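Local coordinates for importin subunit beta-1 (Saccharomyces cerevisiae, PDB 5OWU), which imports proteins into the nucleus by associating with the importin alpha subunit, which recognises the classical nuclear localization signal of the cargo, at residues L357-C362 with G394-G399; T292-E297 with N316-S321; A388-F393 with K428-W433. All coordinates share one frame; numbering follows the deposited sequence.

Contact 1 (L357-C362 with G394-G399)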
ATOM      1  N   LEU A 357       1.812  10.014  15.812  1.00 29.20           N
ATOM      2  CA  LEU A 357       0.906   8.945  16.232  1.00 28.04           C
ATOM      3  C   LEU A 357       0.364   9.192  17.640  1.00 29.27           C
ATOM      4  O   LEU A 357      -0.826   8.973  17.911  1.00 27.37           O
ATOM      5  CB  LEU A 357       1.624   7.596  16.168  1.00 32.50           C
ATOM      6  CG  LEU A 357       1.957   7.089  14.761  1.00 34.61           C
ATOM      7  CD1 LEU A 357       2.845   5.856  14.827  1.00 37.88           C
ATOM      8  CD2 LEU A 357       0.689   6.781  13.986  1.00 32.69           C
ATOM      9  N   PHE A 358       1.226   9.619  18.560  1.00 25.39           N
ATOM     10  CA  PHE A 358       0.760   9.952  19.902  1.00 34.43           C
ATOM     11  C   PHE A 358      -0.320  11.021  19.849  1.00 29.63           C
ATOM     12  O   PHE A 358      -1.344  10.917  20.529  1.00 33.12           O
ATOM     13  CB  PHE A 358       1.928  10.416  20.771  1.00 28.51           C
ATOM     14  CG  PHE A 358       2.489   9.339  21.655  1.00 30.85           C
ATOM     15  CD1 PHE A 358       1.935   9.099  22.910  1.00 37.45           C
ATOM     16  CD2 PHE A 358       3.560   8.564  21.236  1.00 30.28           C
ATOM     17  CE1 PHE A 358       2.439   8.108  23.732  1.00 34.24           C
ATOM     18  CE2 PHE A 358       4.074   7.567  22.054  1.00 38.93           C
ATOM     19  CZ  PHE A 358       3.512   7.339  23.304  1.00 46.96           C
ATOM     20  N   ALA A 359      -0.108  12.064  19.040  1.00 28.42           N
ATOM     21  CA  ALA A 359      -1.077  13.155  18.992  1.00 24.24           C
ATOM     22  C   ALA A 359      -2.406  12.694  18.409  1.00 28.16           C
ATOM     23  O   ALA A 359      -3.470  13.090  18.899  1.00 28.07           O
ATOM     24  CB  ALA A 359      -0.518  14.323  18.182  1.00 32.35           C
ATOM     25  N   GLN A 360      -2.370  11.872  17.356  1.00 25.61           N
ATOM     26  CA  GLN A 360      -3.610  11.355  16.781  1.00 29.05           C
ATOM     27  C   GLN A 360      -4.333  10.445  17.765  1.00 38.29           C
ATOM     28  O   GLN A 360      -5.565  10.467  17.858  1.00 37.64           O
ATOM     29  CB  GLN A 360      -3.309  10.603  15.479  1.00 33.62           C
ATOM     30  CG  GLN A 360      -2.824  11.500  14.357  1.00 32.79           C
ATOM     31  CD  GLN A 360      -2.264  10.724  13.180  1.00 35.38           C
ATOM     32  OE1 GLN A 360      -1.550   9.737  13.353  1.00 31.66           O
ATOM     33  NE2 GLN A 360      -2.584  11.174  11.972  1.00 39.31           N
ATOM     34  N   ASN A 361      -3.580   9.644  18.513  1.00 29.43           N
ATOM     35  CA  ASN A 361      -4.176   8.661  19.408  1.00 32.64           C
ATOM     36  C   ASN A 361      -4.694   9.297  20.691  1.00 34.99           C
ATOM     37  O   ASN A 361      -5.687   8.825  21.254  1.00 36.76           O
ATOM     38  CB  ASN A 361      -3.136   7.586  19.726  1.00 35.69           C
ATOM     39  CG  ASN A 361      -3.684   6.460  20.577  1.00 41.07           C
ATOM     40  OD1 ASN A 361      -4.889   6.231  20.639  1.00 40.00           O
ATOM     41  ND2 ASN A 361      -2.784   5.736  21.228  1.00 40.04           N
ATOM     42  N   CYS A 362      -4.059  10.376  21.148  1.00 26.22           N
ATOM     43  CA  CYS A 362      -4.257  10.883  22.499  1.00 32.01           C
ATOM     44  C   CYS A 362      -4.750  12.323  22.558  1.00 38.36           C
ATOM     45  O   CYS A 362      -4.998  12.826  23.659  1.00 33.35           O
ATOM     46  CB  CYS A 362      -2.946  10.771  23.292  1.00 30.80           C
ATOM     47  SG  CYS A 362      -2.305   9.085  23.359  1.00 34.91           S
ATOM     48  N   GLY A 394       4.448  21.245  14.543  1.00 24.92           N
ATOM     49  CA  GLY A 394       3.735  20.720  13.396  1.00 29.97           C
ATOM     50  C   GLY A 394       3.224  19.316  13.637  1.00 25.88           C
ATOM     51  O   GLY A 394       2.149  18.949  13.154  1.00 22.69           O
ATOM     52  N   SER A 395       3.969  18.523  14.408  1.00 25.89           N
ATOM     53  CA  SER A 395       3.582  17.144  14.681  1.00 28.47           C
ATOM     54  C   SER A 395       2.390  17.017  15.621  1.00 31.30           C
ATOM     55  O   SER A 395       1.844  15.912  15.724  1.00 32.51           O
ATOM     56  CB  SER A 395       4.760  16.367  15.269  1.00 27.71           C
ATOM     57  OG  SER A 395       5.744  16.113  14.286  1.00 27.17           O
ATOM     58  N   ILE A 396       1.972  18.078  16.318  1.00 27.82           N
ATOM     59  CA  ILE A 396       0.763  17.969  17.147  1.00 24.30           C
ATOM     60  C   ILE A 396      -0.445  18.681  16.525  1.00 27.30           C
ATOM     61  O   ILE A 396      -1.440  18.907  17.210  1.00 28.39           O
ATOM     62  CB  ILE A 396       1.006  18.454  18.589  1.00 27.37           C
ATOM     63  CG1 ILE A 396       1.422  19.927  18.631  1.00 25.75           C
ATOM     64  CG2 ILE A 396       2.048  17.570  19.271  1.00 34.21           C
ATOM     65  CD1 ILE A 396       1.300  20.557  20.014  1.00 29.48           C
ATOM     66  N   MET A 397      -0.419  18.994  15.228  1.00 26.44           N
ATOM     67  CA  MET A 397      -1.543  19.715  14.639  1.00 26.69           C
ATOM     68  C   MET A 397      -2.703  18.805  14.258  1.00 29.86           C
ATOM     69  O   MET A 397      -3.766  19.299  13.868  1.00 25.44           O
ATOM     70  CB  MET A 397      -1.074  20.510  13.419  1.00 29.12           C
ATOM     71  CG  MET A 397      -0.269  21.746  13.808  1.00 23.58           C
ATOM     72  SD  MET A 397      -1.268  22.941  14.728  1.00 29.08           S
ATOM     73  CE  MET A 397      -0.708  22.640  16.398  1.00 26.82           C
ATOM     74  N   ASP A 398      -2.542  17.502  14.386  1.00 25.78           N
ATOM     75  CA  ASP A 398      -3.597  16.547  14.086  1.00 34.90           C
ATOM     76  C   ASP A 398      -3.776  15.702  15.340  1.00 30.12           C
ATOM     77  O   ASP A 398      -2.852  14.991  15.747  1.00 28.64           O
ATOM     78  CB  ASP A 398      -3.227  15.710  12.859  1.00 30.97           C
ATOM     79  CG  ASP A 398      -4.278  14.686  12.500  1.00 34.13           C
ATOM     80  OD1 ASP A 398      -5.413  14.773  13.008  1.00 35.86           O
ATOM     81  OD2 ASP A 398      -3.956  13.791  11.696  1.00 33.97           O
ATOM     82  N   GLY A 399      -4.941  15.824  15.974  1.00 26.33           N
ATOM     83  CA  GLY A 399      -5.242  15.094  17.183  1.00 36.41           C
ATOM     84  C   GLY A 399      -6.016  15.914  18.199  1.00 34.56           C
ATOM     85  O   GLY A 399      -7.159  15.596  18.539  1.00 34.47           O
TER
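Ala-359 sets its CB against the backbone of the turn that follows helix 383-395, with CB 3.4 Å from Asp-398 O and 3.8 Å from Ser-395 O. The CG2 branch of Ile-396 adds an apolar touch at 4.3 Å from Ala-359 CB, and Ile-366 packs on both side chains. Next to it the two backbones come very close: Gly-399, lacking a side chain, brings its CA to 3.2 Å from Ala-359 O in a CA-H...O contact. The contact thus joins the last turns of helix 347-362, in HEAT 8, to the end of the following HEAT 9 helix and the turn beyond it.

Gln-360 reaches across with an extended chain, and its NE2 donates to Asp-398 OD2 at 3.0 Å. The bond is nearly straight (168° at the hydrogen) and lies close to the amide plane, yet it meets the oxygen from 46° above the carboxylate plane, the two flat groups being almost perpendicular. With CG anti to the backbone N (chi1 179°), the carboxylate carbon of Asp-398 is set beside the Gln-360 side chain. Arg-437 and Ser-441 of helix 425-442 touch the aspartate too. An alanine in place of Asp-398 would probably leave the Gln-360 amide without this acceptor and freer to turn. One hydrogen bond from a neutral amide ties the side chains; balancing of the acid's charge would more likely come from Arg-437.

Contact 2 (T292-E297 with N316-S321)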
ATOM      1  N   THR A 292       4.240   1.200  17.250  1.00 29.44           N
ATOM      2  CA  THR A 292       3.367   0.038  17.085  1.00 30.90           C
ATOM      3  C   THR A 292       2.193   0.107  18.053  1.00 31.59           C
ATOM      4  O   THR A 292       1.033  -0.098  17.662  1.00 33.86           O
ATOM      5  CB  THR A 292       4.158  -1.257  17.288  1.00 28.27           C
ATOM      6  OG1 THR A 292       5.215  -1.332  16.323  1.00 32.09           O
ATOM      7  CG2 THR A 292       3.266  -2.460  17.108  1.00 28.71           C
ATOM      8  N   ILE A 293       2.472   0.413  19.325  1.00 27.69           N
ATOM      9  CA  ILE A 293       1.382   0.571  20.292  1.00 26.36           C
ATOM     10  C   ILE A 293       0.356   1.587  19.794  1.00 29.78           C
ATOM     11  O   ILE A 293      -0.856   1.322  19.775  1.00 28.30           O
ATOM     12  CB  ILE A 293       1.938   0.977  21.666  1.00 27.29           C
ATOM     13  CG1 ILE A 293       2.715  -0.193  22.274  1.00 30.93           C
ATOM     14  CG2 ILE A 293       0.810   1.404  22.597  1.00 28.34           C
ATOM     15  CD1 ILE A 293       3.427   0.153  23.580  1.00 39.04           C
ATOM     16  N   CYS A 294       0.819   2.785  19.436  1.00 27.19           N
ATOM     17  CA  CYS A 294      -0.117   3.814  18.993  1.00 29.25           C
ATOM     18  C   CYS A 294      -0.936   3.341  17.798  1.00 28.04           C
ATOM     19  O   CYS A 294      -2.151   3.548  17.749  1.00 32.16           O
ATOM     20  CB  CYS A 294       0.628   5.102  18.647  1.00 25.60           C
ATOM     21  SG  CYS A 294       1.222   6.003  20.081  1.00 31.73           S
ATOM     22  N   GLU A 295      -0.282   2.720  16.813  1.00 26.68           N
ATOM     23  CA  GLU A 295      -1.003   2.257  15.629  1.00 32.88           C
ATOM     24  C   GLU A 295      -2.109   1.284  16.006  1.00 41.21           C
ATOM     25  O   GLU A 295      -3.220   1.340  15.450  1.00 30.06           O
ATOM     26  CB  GLU A 295      -0.034   1.598  14.644  1.00 30.05           C
ATOM     27  CG  GLU A 295       0.989   2.553  14.063  1.00 40.23           C
ATOM     28  CD  GLU A 295       2.101   1.833  13.325  1.00 49.36           C
ATOM     29  OE1 GLU A 295       2.043   0.589  13.236  1.00 51.35           O
ATOM     30  OE2 GLU A 295       3.034   2.510  12.844  1.00 55.11           O
ATOM     31  N   GLU A 296      -1.823   0.379  16.950  1.00 33.42           N
ATOM     32  CA  GLU A 296      -2.829  -0.602  17.336  1.00 35.25           C
ATOM     33  C   GLU A 296      -3.985   0.067  18.066  1.00 36.12           C
ATOM     34  O   GLU A 296      -5.151  -0.277  17.841  1.00 35.26           O
ATOM     35  CB  GLU A 296      -2.204  -1.702  18.203  1.00 33.57           C
ATOM     36  CG  GLU A 296      -1.207  -2.605  17.476  1.00 46.63           C
ATOM     37  CD  GLU A 296      -1.758  -3.210  16.181  1.00 52.06           C
ATOM     38  OE1 GLU A 296      -2.935  -3.640  16.158  1.00 38.77           O
ATOM     39  OE2 GLU A 296      -1.007  -3.243  15.181  1.00 43.72           O
ATOM     40  N   GLU A 297      -3.690   1.038  18.933  1.00 33.04           N
ATOM     41  CA  GLU A 297      -4.770   1.685  19.670  1.00 38.18           C
ATOM     42  C   GLU A 297      -5.612   2.586  18.766  1.00 27.48           C
ATOM     43  O   GLU A 297      -6.836   2.685  18.951  1.00 32.63           O
ATOM     44  CB  GLU A 297      -4.181   2.438  20.866  1.00 34.89           C
ATOM     45  CG  GLU A 297      -3.522   1.451  21.837  1.00 32.81           C
ATOM     46  CD  GLU A 297      -2.945   2.074  23.094  1.00 36.82           C
ATOM     47  OE1 GLU A 297      -2.663   3.287  23.117  1.00 33.64           O
ATOM     48  OE2 GLU A 297      -2.769   1.325  24.073  1.00 33.88           O
ATOM     49  N   ASN A 316      -5.085   1.648  26.505  1.00 31.97           N
ATOM     50  CA  ASN A 316      -4.656   3.040  26.619  1.00 38.72           C
ATOM     51  C   ASN A 316      -3.222   3.138  27.134  1.00 37.51           C
ATOM     52  O   ASN A 316      -2.909   3.957  28.001  1.00 34.41           O
ATOM     53  CB  ASN A 316      -5.612   3.832  27.517  1.00 46.80           C
ATOM     54  CG  ASN A 316      -7.011   3.931  26.935  1.00 49.49           C
ATOM     55  OD1 ASN A 316      -7.184   4.302  25.776  1.00 48.13           O
ATOM     56  ND2 ASN A 316      -8.013   3.583  27.730  1.00 47.12           N
ATOM     57  N   PHE A 317      -2.345   2.289  26.596  1.00 35.38           N
ATOM     58  CA  PHE A 317      -0.930   2.328  26.964  1.00 34.31           C
ATOM     59  C   PHE A 317      -0.317   3.693  26.678  1.00 36.25           C
ATOM     60  O   PHE A 317       0.394   4.260  27.517  1.00 35.25           O
ATOM     61  CB  PHE A 317      -0.159   1.249  26.196  1.00 32.46           C
ATOM     62  CG  PHE A 317      -0.516  -0.164  26.582  1.00 32.15           C
ATOM     63  CD1 PHE A 317      -0.605  -0.536  27.916  1.00 29.62           C
ATOM     64  CD2 PHE A 317      -0.741  -1.125  25.605  1.00 33.44           C
ATOM     65  CE1 PHE A 317      -0.925  -1.836  28.266  1.00 34.94           C
ATOM     66  CE2 PHE A 317      -1.065  -2.428  25.950  1.00 38.83           C
ATOM     67  CZ  PHE A 317      -1.153  -2.783  27.286  1.00 42.13           C
ATOM     68  N   ALA A 318      -0.544   4.216  25.471  1.00 28.85           N
ATOM     69  CA  ALA A 318       0.071   5.476  25.074  1.00 29.74           C
ATOM     70  C   ALA A 318      -0.438   6.621  25.937  1.00 29.40           C
ATOM     71  O   ALA A 318       0.351   7.398  26.486  1.00 32.49           O
ATOM     72  CB  ALA A 318      -0.204   5.749  23.595  1.00 32.92           C
ATOM     73  N   LEU A 319      -1.761   6.726  26.082  1.00 30.36           N
ATOM     74  CA  LEU A 319      -2.346   7.811  26.865  1.00 30.69           C
ATOM     75  C   LEU A 319      -1.734   7.872  28.260  1.00 38.34           C
ATOM     76  O   LEU A 319      -1.264   8.926  28.700  1.00 37.93           O
ATOM     77  CB  LEU A 319      -3.861   7.627  26.946  1.00 35.61           C
ATOM     78  CG  LEU A 319      -4.646   8.751  27.621  1.00 45.61           C
ATOM     79  CD1 LEU A 319      -4.554  10.015  26.804  1.00 40.18           C
ATOM     80  CD2 LEU A 319      -6.100   8.360  27.821  1.00 46.98           C
ATOM     81  N   SER A 320      -1.703   6.734  28.958  1.00 43.19           N
ATOM     82  CA  SER A 320      -1.201   6.698  30.328  1.00 47.72           C
ATOM     83  C   SER A 320       0.277   7.053  30.408  1.00 43.36           C
ATOM     84  O   SER A 320       0.732   7.559  31.438  1.00 47.84           O
ATOM     85  CB  SER A 320      -1.414   5.307  30.923  1.00 52.61           C
ATOM     86  OG  SER A 320      -2.772   4.906  30.844  1.00 42.07           O
ATOM     87  N   SER A 321       1.043   6.775  29.356  1.00 32.97           N
ATOM     88  CA  SER A 321       2.497   6.894  29.394  1.00 37.09           C
ATOM     89  C   SER A 321       3.020   8.215  28.839  1.00 38.26           C
ATOM     90  O   SER A 321       4.237   8.428  28.847  1.00 33.03           O
ATOM     91  CB  SER A 321       3.125   5.745  28.604  1.00 48.00           C
ATOM     92  OG  SER A 321       2.594   4.497  29.006  1.00 35.83           O
TER
HETATM   93  O   HOH W   1      -3.686   5.333  24.453  1.00 31.14           O
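Glu-297 OE1 has three partners: water 1 donates to it at 2.6 Å, Ala-318 N reaches it at 3.3 Å in a weak bond, and Asn-361 ND2 supplies another hydrogen bond. The setting is the HEAT-repeat solenoid, where helix 280-306 of HEAT 7 meets the start of helix 317-332 of HEAT 8, the two short segments running at 122° to each other. The second oxygen, OE2, takes the N-H of Phe-317 at 2.7 Å on its syn lone pair, bent to 141° at the hydrogen, and is also bonded to Tyr-256 OH. An extended chain, chi2 -178°, carries CD straight out towards the first turn of the HEAT 8 helix. There the N-H groups of the first turn, which have no carbonyl of an earlier turn to bond, would probably favour the ionised carboxylate, and water 1 extends the grip by accepting from Leu-319 N at 2.9 Å.

Apolar groups pack alongside. CG2 of Ile-293 lies 3.7 Å from Phe-317 CB, near the plane of the ring and at its edge, and the two side chains cross at about a right angle. The Phe-317 ring also meets an aromatic side chain of another protein chain edge-to-face, consistent with the way importin beta binds FG-repeat nucleoporins between its outer helices. Cys-294 SG rests 3.8 Å from Ala-318 CB.

Contact 3 (A388-F393 with K428-W433)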
ATOM      1  N   ALA A 388      13.880  21.192  15.824  1.00 34.56           N
ATOM      2  CA  ALA A 388      13.099  20.278  16.652  1.00 30.17           C
ATOM      3  C   ALA A 388      11.813  20.937  17.137  1.00 30.62           C
ATOM      4  O   ALA A 388      10.755  20.300  17.173  1.00 27.42           O
ATOM      5  CB  ALA A 388      13.938  19.799  17.838  1.00 31.30           C
ATOM      6  N   ALA A 389      11.879  22.219  17.499  1.00 29.02           N
ATOM      7  CA  ALA A 389      10.698  22.900  18.025  1.00 26.11           C
ATOM      8  C   ALA A 389       9.593  22.978  16.978  1.00 28.30           C
ATOM      9  O   ALA A 389       8.437  22.628  17.257  1.00 27.23           O
ATOM     10  CB  ALA A 389      11.079  24.297  18.525  1.00 33.07           C
ATOM     11  N   VAL A 390       9.916  23.437  15.759  1.00 25.91           N
ATOM     12  CA  VAL A 390       8.852  23.507  14.751  1.00 22.66           C
ATOM     13  C   VAL A 390       8.412  22.108  14.324  1.00 24.16           C
ATOM     14  O   VAL A 390       7.241  21.896  13.982  1.00 26.82           O
ATOM     15  CB  VAL A 390       9.250  24.357  13.520  1.00 21.47           C
ATOM     16  CG1 VAL A 390       9.214  25.826  13.846  1.00 30.21           C
ATOM     17  CG2 VAL A 390      10.625  23.959  12.975  1.00 35.55           C
ATOM     18  N   MET A 391       9.325  21.138  14.311  1.00 21.98           N
ATOM     19  CA  MET A 391       8.931  19.763  14.021  1.00 18.62           C
ATOM     20  C   MET A 391       7.888  19.273  15.020  1.00 20.04           C
ATOM     21  O   MET A 391       6.880  18.663  14.639  1.00 25.46           O
ATOM     22  CB  MET A 391      10.159  18.845  14.034  1.00 29.37           C
ATOM     23  CG  MET A 391       9.840  17.377  13.725  1.00 28.81           C
ATOM     24  SD  MET A 391       9.125  17.138  12.074  1.00 36.80           S
ATOM     25  CE  MET A 391       8.478  15.484  12.265  1.00 50.09           C
ATOM     26  N   ALA A 392       8.116  19.531  16.312  1.00 26.92           N
ATOM     27  CA  ALA A 392       7.177  19.092  17.338  1.00 27.77           C
ATOM     28  C   ALA A 392       5.839  19.815  17.198  1.00 30.23           C
ATOM     29  O   ALA A 392       4.760  19.189  17.238  1.00 30.60           O
ATOM     30  CB  ALA A 392       7.788  19.322  18.725  1.00 30.49           C
ATOM     31  N   PHE A 393       5.887  21.136  16.999  1.00 26.72           N
ATOM     32  CA  PHE A 393       4.641  21.882  16.886  1.00 21.14           C
ATOM     33  C   PHE A 393       3.819  21.378  15.711  1.00 23.84           C
ATOM     34  O   PHE A 393       2.625  21.092  15.850  1.00 27.61           O
ATOM     35  CB  PHE A 393       4.912  23.377  16.742  1.00 28.25           C
ATOM     36  CG  PHE A 393       3.683  24.211  16.921  1.00 29.63           C
ATOM     37  CD1 PHE A 393       2.860  24.483  15.852  1.00 25.17           C
ATOM     38  CD2 PHE A 393       3.338  24.698  18.168  1.00 25.84           C
ATOM     39  CE1 PHE A 393       1.716  25.245  16.017  1.00 24.86           C
ATOM     40  CE2 PHE A 393       2.201  25.449  18.341  1.00 27.46           C
ATOM     41  CZ  PHE A 393       1.388  25.726  17.266  1.00 31.36           C
ATOM     42  N   LYS A 428      14.288  26.390   8.151  1.00 26.33           N
ATOM     43  CA  LYS A 428      13.305  26.956   7.233  1.00 27.83           C
ATOM     44  C   LYS A 428      12.509  25.860   6.537  1.00 23.57           C
ATOM     45  O   LYS A 428      11.304  26.009   6.302  1.00 29.37           O
ATOM     46  CB  LYS A 428      13.997  27.837   6.199  1.00 23.45           C
ATOM     47  CG  LYS A 428      14.545  29.134   6.756  1.00 34.66           C
ATOM     48  CD  LYS A 428      15.049  30.045   5.642  1.00 32.67           C
ATOM     49  CE  LYS A 428      16.288  29.502   4.984  1.00 32.11           C
ATOM     50  NZ  LYS A 428      16.793  30.461   3.975  1.00 30.46           N
ATOM     51  N   GLU A 429      13.172  24.762   6.182  1.00 26.44           N
ATOM     52  CA  GLU A 429      12.475  23.653   5.541  1.00 29.36           C
ATOM     53  C   GLU A 429      11.368  23.119   6.443  1.00 26.78           C
ATOM     54  O   GLU A 429      10.204  22.966   6.025  1.00 25.38           O
ATOM     55  CB  GLU A 429      13.484  22.552   5.205  1.00 36.41           C
ATOM     56  CG  GLU A 429      12.881  21.265   4.683  1.00 35.82           C
ATOM     57  CD  GLU A 429      13.942  20.275   4.223  1.00 37.80           C
ATOM     58  OE1 GLU A 429      14.969  20.139   4.917  1.00 38.19           O
ATOM     59  OE2 GLU A 429      13.747  19.651   3.162  1.00 38.10           O
ATOM     60  N   THR A 430      11.715  22.847   7.704  1.00 25.88           N
ATOM     61  CA  THR A 430      10.725  22.292   8.613  1.00 25.97           C
ATOM     62  C   THR A 430       9.678  23.329   8.995  1.00 23.87           C
ATOM     63  O   THR A 430       8.518  22.977   9.197  1.00 23.29           O
ATOM     64  CB  THR A 430      11.427  21.723   9.842  1.00 23.57           C
ATOM     65  OG1 THR A 430      12.340  20.711   9.404  1.00 24.36           O
ATOM     66  CG2 THR A 430      10.410  21.126  10.837  1.00 26.35           C
ATOM     67  N   THR A 431      10.057  24.606   9.077  1.00 29.47           N
ATOM     68  CA  THR A 431       9.083  25.659   9.353  1.00 28.65           C
ATOM     69  C   THR A 431       8.043  25.758   8.244  1.00 25.16           C
ATOM     70  O   THR A 431       6.845  25.911   8.516  1.00 27.24           O
ATOM     71  CB  THR A 431       9.808  26.996   9.537  1.00 32.65           C
ATOM     72  OG1 THR A 431      10.677  26.911  10.673  1.00 27.41           O
ATOM     73  CG2 THR A 431       8.810  28.157   9.743  1.00 27.33           C
ATOM     74  N   ALA A 432       8.481  25.694   6.984  1.00 22.78           N
ATOM     75  CA  ALA A 432       7.525  25.681   5.880  1.00 25.78           C
ATOM     76  C   ALA A 432       6.580  24.492   6.005  1.00 23.30           C
ATOM     77  O   ALA A 432       5.356  24.628   5.843  1.00 23.63           O
ATOM     78  CB  ALA A 432       8.260  25.642   4.537  1.00 28.61           C
ATOM     79  N   TRP A 433       7.138  23.309   6.283  1.00 23.34           N
ATOM     80  CA  TRP A 433       6.293  22.144   6.538  1.00 23.89           C
ATOM     81  C   TRP A 433       5.305  22.410   7.673  1.00 27.67           C
ATOM     82  O   TRP A 433       4.118  22.083   7.570  1.00 27.33           O
ATOM     83  CB  TRP A 433       7.170  20.936   6.858  1.00 23.94           C
ATOM     84  CG  TRP A 433       6.427  19.728   7.340  1.00 28.83           C
ATOM     85  CD1 TRP A 433       5.813  18.778   6.571  1.00 28.54           C
ATOM     86  CD2 TRP A 433       6.228  19.327   8.705  1.00 24.32           C
ATOM     87  NE1 TRP A 433       5.249  17.815   7.369  1.00 28.18           N
ATOM     88  CE2 TRP A 433       5.490  18.124   8.682  1.00 27.92           C
ATOM     89  CE3 TRP A 433       6.603  19.865   9.940  1.00 29.68           C
ATOM     90  CZ2 TRP A 433       5.121  17.451   9.843  1.00 26.01           C
ATOM     91  CZ3 TRP A 433       6.236  19.195  11.094  1.00 26.78           C
ATOM     92  CH2 TRP A 433       5.502  18.003  11.039  1.00 22.16           C
TER
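A Met-aromatic contact joins the two segments, with Met-391 SD 4.2 Å from the centroid of the Trp-433 six-membered ring and 34° off the ring normal, an oblique approach. The nearest ring atom is CZ3, which lies 3.7 Å from Met-391 SD. The bend of the methionine chain at chi2 (61°) places SD there, and CE lies 4.1 Å from Trp-433 CH2. The same corner of the indole also meets backbone: Met-391 O comes to 3.6 Å from CZ3 at the ring edge, near its plane. That carbonyl is a hydrogen-bond acceptor as well, taking Ser-395 OG from the next turn of its own helix. Beyond the indole, the ring of Trp-475 lies nearly parallel to it, so the packing carries on towards helix 467-484.

The two segments belong to consecutive HEAT repeats, 9 and 10, and their helices run side by side in the same direction, the axes 8.7 Å apart and inclined by 17°. Such near-parallel stacking of equivalent helices is the way a HEAT solenoid extends from one repeat to the next. Between the helices Val-390 meets a pair of threonines. Its CG2 lies 3.6 Å from Thr-430 CG2, a methyl that also packs against the backbone N of Met-391. The hydroxyl of Thr-430 is engaged by Glu-387. On the other threonine it is the oxygen that faces the valine: Thr-431 OG1 sits 3.7 Å from Val-390 CG1, while bonded to Val-427 O of its own helix.

Along the chain contact 2 closes before contact 1 opens, whereas the segments of contacts 1 and 3 alternate. Contacts 1 and 2 have centres about 12 Å apart and touch: helix 347-362 follows helix 317-332, and Phe-358 CE1 lies 3.5 Å from Ala-318 O. Contacts 1 and 3, centres about 15 Å apart, share helix 383-395, and Trp-433 CH2 of contact 3 packs 3.7 Å from Gly-394 C of contact 1. Contacts 2 and 3 do not meet, their nearest atoms being about 14 Å apart. Contact 1 therefore lies between the others, and the three connect HEAT 7 through HEAT 10 by successive interfaces in this part of the solenoid.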